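Local coordinates for Blr6230 protein (Bradyrhizobium diazoefficiens USDA 110, PDB 5NGG) that probably hydrolyses the beta-lactam ring of antibiotics as a subclass B3 metallo-beta-lactamase with two zinc ions in its active site, at residues I60-Q64 with G65-M69; T100-L104 with D105-G109. All blocks are in the same frame, centred on the assembly; numbering follows the deposited sequence.

Contact 1: residues I60-Q64 with G65-M69; sequences IKTSQ and GLILM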
ATOM      1  N   ILE A  60      -3.143 -12.174   4.352  1.00  7.65           N
ATOM      2  CA  ILE A  60      -3.064 -13.236   3.364  1.00  8.13           C
ATOM      3  C   ILE A  60      -2.860 -14.533   4.150  1.00  8.90           C
ATOM      4  O   ILE A  60      -1.881 -14.675   4.882  1.00  9.33           O
ATOM      5  CB  ILE A  60      -1.923 -12.988   2.362  1.00  9.46           C
ATOM      6  CG1 ILE A  60      -2.078 -11.640   1.634  1.00  9.09           C
ATOM      7  CG2 ILE A  60      -1.892 -14.121   1.354  1.00 10.53           C
ATOM      8  CD1 ILE A  60      -0.817 -11.158   0.965  1.00 12.64           C
ATOM      9  N   LYS A  61      -3.818 -15.448   4.036  1.00  8.91           N
ATOM     10  CA  LYS A  61      -3.770 -16.689   4.789  1.00  9.83           C
ATOM     11  C   LYS A  61      -2.973 -17.737   4.025  1.00 10.60           C
ATOM     12  O   LYS A  61      -3.331 -18.079   2.903  1.00 12.73           O
ATOM     13  CB  LYS A  61      -5.189 -17.173   5.051  1.00 10.82           C
ATOM     14  CG  LYS A  61      -5.265 -18.397   5.944  1.00 13.99           C
ATOM     15  CD  LYS A  61      -6.701 -18.854   6.144  1.00 17.63           C
ATOM     16  CE  LYS A  61      -6.821 -19.968   7.168  1.00 21.74           C
ATOM     17  NZ  LYS A  61      -8.240 -20.346   7.427  0.80 24.39           N
ATOM     18  N   THR A  62      -1.912 -18.245   4.646  1.00 11.69           N
ATOM     19  CA  THR A  62      -1.095 -19.287   4.049  1.00 12.34           C
ATOM     20  C   THR A  62      -1.152 -20.545   4.916  1.00 12.84           C
ATOM     21  O   THR A  62      -1.575 -20.536   6.074  1.00 14.88           O
ATOM     22  CB  THR A  62       0.392 -18.867   3.861  1.00 12.43           C
ATOM     23  OG1 THR A  62       1.133 -19.159   5.053  1.00 12.75           O
ATOM     24  CG2 THR A  62       0.514 -17.387   3.461  1.00 12.41           C
ATOM     25  N   SER A  63      -0.630 -21.622   4.353  1.00 13.73           N
ATOM     26  CA  SER A  63      -0.520 -22.879   5.060  1.00 15.63           C
ATOM     27  C   SER A  63       0.460 -22.823   6.245  1.00 16.06           C
ATOM     28  O   SER A  63       0.483 -23.759   7.029  1.00 18.05           O
ATOM     29  CB  SER A  63      -0.063 -23.967   4.086  1.00 16.36           C
ATOM     30  OG  SER A  63       1.177 -23.593   3.520  1.00 17.34           O
ATOM     31  N   GLN A  64       1.315 -21.803   6.339  1.00 15.49           N
ATOM     32  CA  GLN A  64       2.313 -21.703   7.420  1.00 17.82           C
ATOM     33  C   GLN A  64       2.180 -20.422   8.215  1.00 17.57           C
ATOM     34  O   GLN A  64       3.143 -19.981   8.863  1.00 20.38           O
ATOM     35  CB  GLN A  64       3.724 -21.844   6.844  1.00 17.69           C
ATOM     36  CG  GLN A  64       3.985 -23.241   6.294  1.00 20.02           C
ATOM     37  CD  GLN A  64       4.080 -24.304   7.379  0.90 26.00           C
ATOM     38  OE1 GLN A  64       4.470 -24.022   8.517  0.90 26.62           O
ATOM     39  NE2 GLN A  64       3.718 -25.531   7.032  0.90 26.86           N
ATOM     40  N   GLY A  65       0.999 -19.818   8.176  1.00 14.80           N
ATOM     41  CA  GLY A  65       0.753 -18.612   8.936  1.00 15.17           C
ATOM     42  C   GLY A  65       0.228 -17.495   8.073  1.00 12.48           C
ATOM     43  O   GLY A  65      -0.150 -17.699   6.937  1.00 13.64           O
ATOM     44  N   LEU A  66       0.212 -16.305   8.643  1.00 12.15           N
ATOM     45  CA  LEU A  66      -0.358 -15.130   8.008  1.00 10.80           C
ATOM     46  C   LEU A  66       0.722 -14.197   7.509  1.00  9.66           C
ATOM     47  O   LEU A  66       1.757 -14.014   8.161  1.00 11.04           O
ATOM     48  CB  LEU A  66      -1.271 -14.351   8.971  1.00 10.96           C
ATOM     49  CG  LEU A  66      -2.310 -15.239   9.637  1.00 13.09           C
ATOM     50  CD1 LEU A  66      -3.124 -14.408  10.623  1.00 16.08           C
ATOM     51  CD2 LEU A  66      -3.179 -15.968   8.615  1.00 14.30           C
ATOM     52  N   ILE A  67       0.444 -13.593   6.348  1.00  8.61           N
ATOM     53  CA  ILE A  67       1.205 -12.450   5.859  1.00  8.28           C
ATOM     54  C   ILE A  67       0.336 -11.213   6.087  1.00  7.52           C
ATOM     55  O   ILE A  67      -0.833 -11.204   5.684  1.00  8.69           O
ATOM     56  CB  ILE A  67       1.548 -12.569   4.356  1.00  8.57           C
ATOM     57  CG1 ILE A  67       2.329 -13.861   4.088  1.00 10.64           C
ATOM     58  CG2 ILE A  67       2.290 -11.309   3.877  1.00  9.67           C
ATOM     59  CD1 ILE A  67       2.538 -14.138   2.612  1.00 12.28           C
ATOM     60  N   LEU A  68       0.906 -10.198   6.730  1.00  7.08           N
ATOM     61  CA  LEU A  68       0.226  -8.914   6.892  1.00  6.68           C
ATOM     62  C   LEU A  68       0.744  -7.954   5.857  1.00  6.29           C
ATOM     63  O   LEU A  68       1.959  -7.721   5.772  1.00  8.10           O
ATOM     64  CB  LEU A  68       0.522  -8.356   8.280  1.00  7.63           C
ATOM     65  CG  LEU A  68      -0.132  -7.025   8.619  1.00  8.22           C
ATOM     66  CD1 LEU A  68      -1.639  -7.098   8.664  1.00  9.56           C
ATOM     67  CD2 LEU A  68       0.386  -6.541   9.950  1.00  9.39           C
ATOM     68  N   MET A  69      -0.160  -7.409   5.034  1.00  6.41           N
ATOM     69  CA  MET A  69       0.170  -6.399   4.009  1.00  6.16           C
ATOM     70  C   MET A  69      -0.206  -5.037   4.564  1.00  6.10           C
ATOM     71  O   MET A  69      -1.387  -4.696   4.635  1.00  6.60           O
ATOM     72  CB  MET A  69      -0.584  -6.678   2.714  1.00  7.17           C
ATOM     73  CG  MET A  69      -0.266  -5.694   1.596  1.00  8.85           C
ATOM     74  SD  MET A  69       1.416  -5.748   0.938  0.90  8.94           S
ATOM     75  CE  MET A  69       1.399  -7.343   0.136  0.90  8.55           C
TER
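Thr62 and Gly65 close a tight beta hairpin in which one carbonyl serves two donors of one residue. Gly65 O takes the backbone N of Thr62 at 2.9 Å, nearly along the C=O axis, and also Thr62 OG1 at 2.7 Å, which comes in above the carbonyl plane. The hydroxyl can do this because chi1 of 88° sets it between the backbone N and the carbonyl carbon; it then also accepts from Gln64 N at 2.9 Å, an ST turn inside the type I turn Thr62 to Gly65. The bond returning from Gly65 N to Thr62 O is weak. Further along, Ile60 and Ile67 form an antiparallel hydrogen-bonded pair, Ile60 N to Ile67 O being 2.8 Å. Their CB atoms meet on the face that also carries Thr62, whose CG2 lies 3.9 Å from Ile67 CD1, the two side chains crossing at about a right angle. On the other face Leu66 CD2 rests against Lys61 CA. Behind the isoleucines stands Leu169 of the second sheet, while Asp166 accepts from Ser63 N. The threonine hydroxyl, donor to Gly65 O and acceptor from Gln64 N at once, adds two bonds to a turn whose own closing bond is weak.

Contact 2: residues T100-L104 with D105-G109; sequences THAHL and DHTGG. With ZN (zinc ion), chain D; ZN (zinc ion), chain C.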
ATOM      1  N   THR A 100       3.980  -1.858   1.146  1.00  7.45           N
ATOM      2  CA  THR A 100       3.906  -1.220  -0.177  1.00  8.18           C
ATOM      3  C   THR A 100       4.835  -0.000  -0.212  1.00  7.40           C
ATOM      4  O   THR A 100       5.700   0.126  -1.075  1.00  9.79           O
ATOM      5  CB  THR A 100       2.481  -0.761  -0.532  1.00  9.57           C
ATOM      6  OG1 THR A 100       1.934   0.013   0.542  1.00 10.79           O
ATOM      7  CG2 THR A 100       1.605  -1.960  -0.891  1.00 10.34           C
ATOM      8  N   HIS A 101       4.674   0.921   0.732  1.00  7.80           N
ATOM      9  CA  HIS A 101       5.567   2.092   0.771  1.00  7.86           C
ATOM     10  C   HIS A 101       5.596   2.696   2.164  1.00  6.86           C
ATOM     11  O   HIS A 101       4.666   2.560   2.953  1.00  7.06           O
ATOM     12  CB  HIS A 101       5.208   3.134  -0.290  1.00  7.99           C
ATOM     13  CG  HIS A 101       3.999   3.944   0.043  1.00  7.14           C
ATOM     14  ND1 HIS A 101       2.730   3.649  -0.412  1.00  9.43           N
ATOM     15  CD2 HIS A 101       3.883   5.101   0.731  1.00  7.33           C
ATOM     16  CE1 HIS A 101       1.881   4.563   0.026  1.00  8.34           C
ATOM     17  NE2 HIS A 101       2.548   5.446   0.745  1.00  7.52           N
ATOM     18  N   ALA A 102       6.689   3.392   2.444  1.00  7.12           N
ATOM     19  CA  ALA A 102       7.058   3.748   3.811  1.00  7.65           C
ATOM     20  C   ALA A 102       6.590   5.149   4.221  1.00  8.10           C
ATOM     21  O   ALA A 102       7.405   6.017   4.492  1.00 11.05           O
ATOM     22  CB  ALA A 102       8.558   3.608   3.963  1.00  8.82           C
ATOM     23  N   HIS A 103       5.280   5.356   4.291  1.00  6.74           N
ATOM     24  CA  HIS A 103       4.658   6.537   4.890  1.00  6.40           C
ATOM     25  C   HIS A 103       3.840   6.117   6.098  1.00  5.91           C
ATOM     26  O   HIS A 103       3.343   4.987   6.148  1.00  6.24           O
ATOM     27  CB  HIS A 103       3.736   7.257   3.901  1.00  6.79           C
ATOM     28  CG  HIS A 103       4.440   7.918   2.774  1.00  7.26           C
ATOM     29  ND1 HIS A 103       3.795   8.216   1.604  1.00  7.26           N
ATOM     30  CD2 HIS A 103       5.713   8.369   2.647  1.00  8.33           C
ATOM     31  CE1 HIS A 103       4.637   8.831   0.796  1.00  7.72           C
ATOM     32  NE2 HIS A 103       5.809   8.935   1.402  1.00  8.21           N
ATOM     33  N   LEU A 104       3.709   7.032   7.058  1.00  6.58           N
ATOM     34  CA  LEU A 104       3.108   6.711   8.367  1.00  6.44           C
ATOM     35  C   LEU A 104       1.701   6.133   8.312  1.00  6.10           C
ATOM     36  O   LEU A 104       1.324   5.415   9.213  1.00  6.68           O
ATOM     37  CB  LEU A 104       3.109   7.914   9.299  1.00  7.51           C
ATOM     38  CG  LEU A 104       2.013   8.961   9.173  1.00  8.34           C
ATOM     39  CD1 LEU A 104       1.980   9.851  10.417  1.00  9.84           C
ATOM     40  CD2 LEU A 104       2.186   9.787   7.922  1.00  9.52           C
ATOM     41  N   ASP A 105       0.923   6.460   7.270  1.00  6.12           N
ATOM     42  CA  ASP A 105      -0.418   5.921   7.146  1.00  5.94           C
ATOM     43  C   ASP A 105      -0.446   4.451   6.747  1.00  6.30           C
ATOM     44  O   ASP A 105      -1.518   3.828   6.787  1.00  7.10           O
ATOM     45  CB  ASP A 105      -1.301   6.790   6.230  1.00  6.42           C
ATOM     46  CG  ASP A 105      -0.743   7.057   4.839  1.00  6.55           C
ATOM     47  OD1 ASP A 105       0.489   7.286   4.692  1.00  7.57           O
ATOM     48  OD2 ASP A 105      -1.604   7.059   3.908  1.00  7.48           O
ATOM     49  N   HIS A 106       0.719   3.890   6.404  1.00  5.76           N
ATOM     50  CA  HIS A 106       0.849   2.466   6.081  1.00  5.80           C
ATOM     51  C   HIS A 106       1.820   1.720   6.996  1.00  5.98           C
ATOM     52  O   HIS A 106       1.811   0.493   7.022  1.00  8.15           O
ATOM     53  CB  HIS A 106       1.258   2.291   4.624  1.00  5.93           C
ATOM     54  CG  HIS A 106       0.390   3.091   3.697  1.00  5.82           C
ATOM     55  ND1 HIS A 106      -0.943   2.797   3.505  1.00  5.96           N
ATOM     56  CD2 HIS A 106       0.609   4.256   3.058  1.00  6.40           C
ATOM     57  CE1 HIS A 106      -1.492   3.740   2.762  1.00  6.25           C
ATOM     58  NE2 HIS A 106      -0.564   4.639   2.460  1.00  6.87           N
ATOM     59  N   THR A 107       2.654   2.444   7.740  1.00  6.40           N
ATOM     60  CA  THR A 107       3.715   1.834   8.557  1.00  7.01           C
ATOM     61  C   THR A 107       3.511   1.995  10.048  1.00  6.94           C
ATOM     62  O   THR A 107       4.336   1.539  10.839  1.00  7.46           O
ATOM     63  CB  THR A 107       5.058   2.500   8.243  1.00  7.70           C
ATOM     64  OG1 THR A 107       4.923   3.876   8.613  1.00  7.87           O
ATOM     65  CG2 THR A 107       5.453   2.408   6.785  1.00  8.99           C
ATOM     66  N   GLY A 108       2.420   2.653  10.438  1.00  7.53           N
ATOM     67  CA  GLY A 108       2.227   3.074  11.814  1.00  8.65           C
ATOM     68  C   GLY A 108       2.188   1.965  12.837  1.00  8.70           C
ATOM     69  O   GLY A 108       2.459   2.221  14.009  1.00 10.31           O
ATOM     70  N   GLY A 109       1.835   0.755  12.412  1.00  8.20           N
ATOM     71  CA  GLY A 109       1.774  -0.395  13.308  1.00  8.71           C
ATOM     72  C   GLY A 109       2.904  -1.397  13.173  1.00  8.17           C
ATOM     73  O   GLY A 109       2.882  -2.427  13.868  1.00  9.48           O
TER
HETATM   74 ZN    ZN D 302       2.011   7.434   0.901  1.00  7.71          ZN
HETATM   75 ZN    ZN C 301      -1.117   6.539   1.906  1.00  7.31          ZN
HETATM   76  O   HOH W   1       0.541   7.758   1.980  1.00  7.07           O
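His101 and His106 bring their imidazoles together obliquely, planes at 64° and centroids 4.5 Å apart, with His106 CD2 only 3.2 Å from His101 NE2. Each ring serves a different zinc ion, and the pair illustrates how a short HxHxDH sequence builds a dinuclear site. One zinc takes His101 NE2 and His103 ND1, both at 2.1 Å; the other takes Asp105 OD2 and His106 NE2. His103 binds through ND1, whereas His101 and His106 bind through NE2. A single water bridges the ions, 1.9 Å from the zinc of the histidine pair, and lies in the plane of both the His101 and the His103 rings. Asp105 uses its carboxylate twice: with chi1 at 54°, OD2 reaches its zinc and OD1 accepts a hydrogen bond from the bridging water, probably fixing that water's orientation. His177 joins the first zinc and His242 the second, while Cys201 O accepts from His101 ND1, so a second-shell carbonyl steadies the ring's rotation. His103 is the N-cap residue of the short helix, and its carbonyl O accepts from His106 N at 2.9 Å and, more weakly, from Thr107 N and Thr107 OG1, while Thr107 CG2 packs on Ala102 CA. The motif sits after strand 94-98, turning directly into the short helix 104-107; helix 128-133 covers Ala102 and Thr107 through Leu131, and Tyr136 stacks on His103.

In the fold
The two contacts come in series along the chain, contact 1 first, and their centres lie about 19 Å apart. The strand 65-69 of contact 1 runs next to and parallel with strand 94-98 in the mixed seven-stranded sheet, and the loop that follows 94-98 opens contact 2. The turn of the hairpin faces away from the metal site, whereas the far end of its second strand leads toward it: Met69 SD packs at 4.2 Å on Thr100 CG2, and the Met69 side chain is about 12 Å from a bound zinc ion. Contact 1 is therefore part of the sheet framework, and contact 2 the metal-binding loop at the C-terminal end of strand 94-98, as in other metallo-beta-lactamase folds.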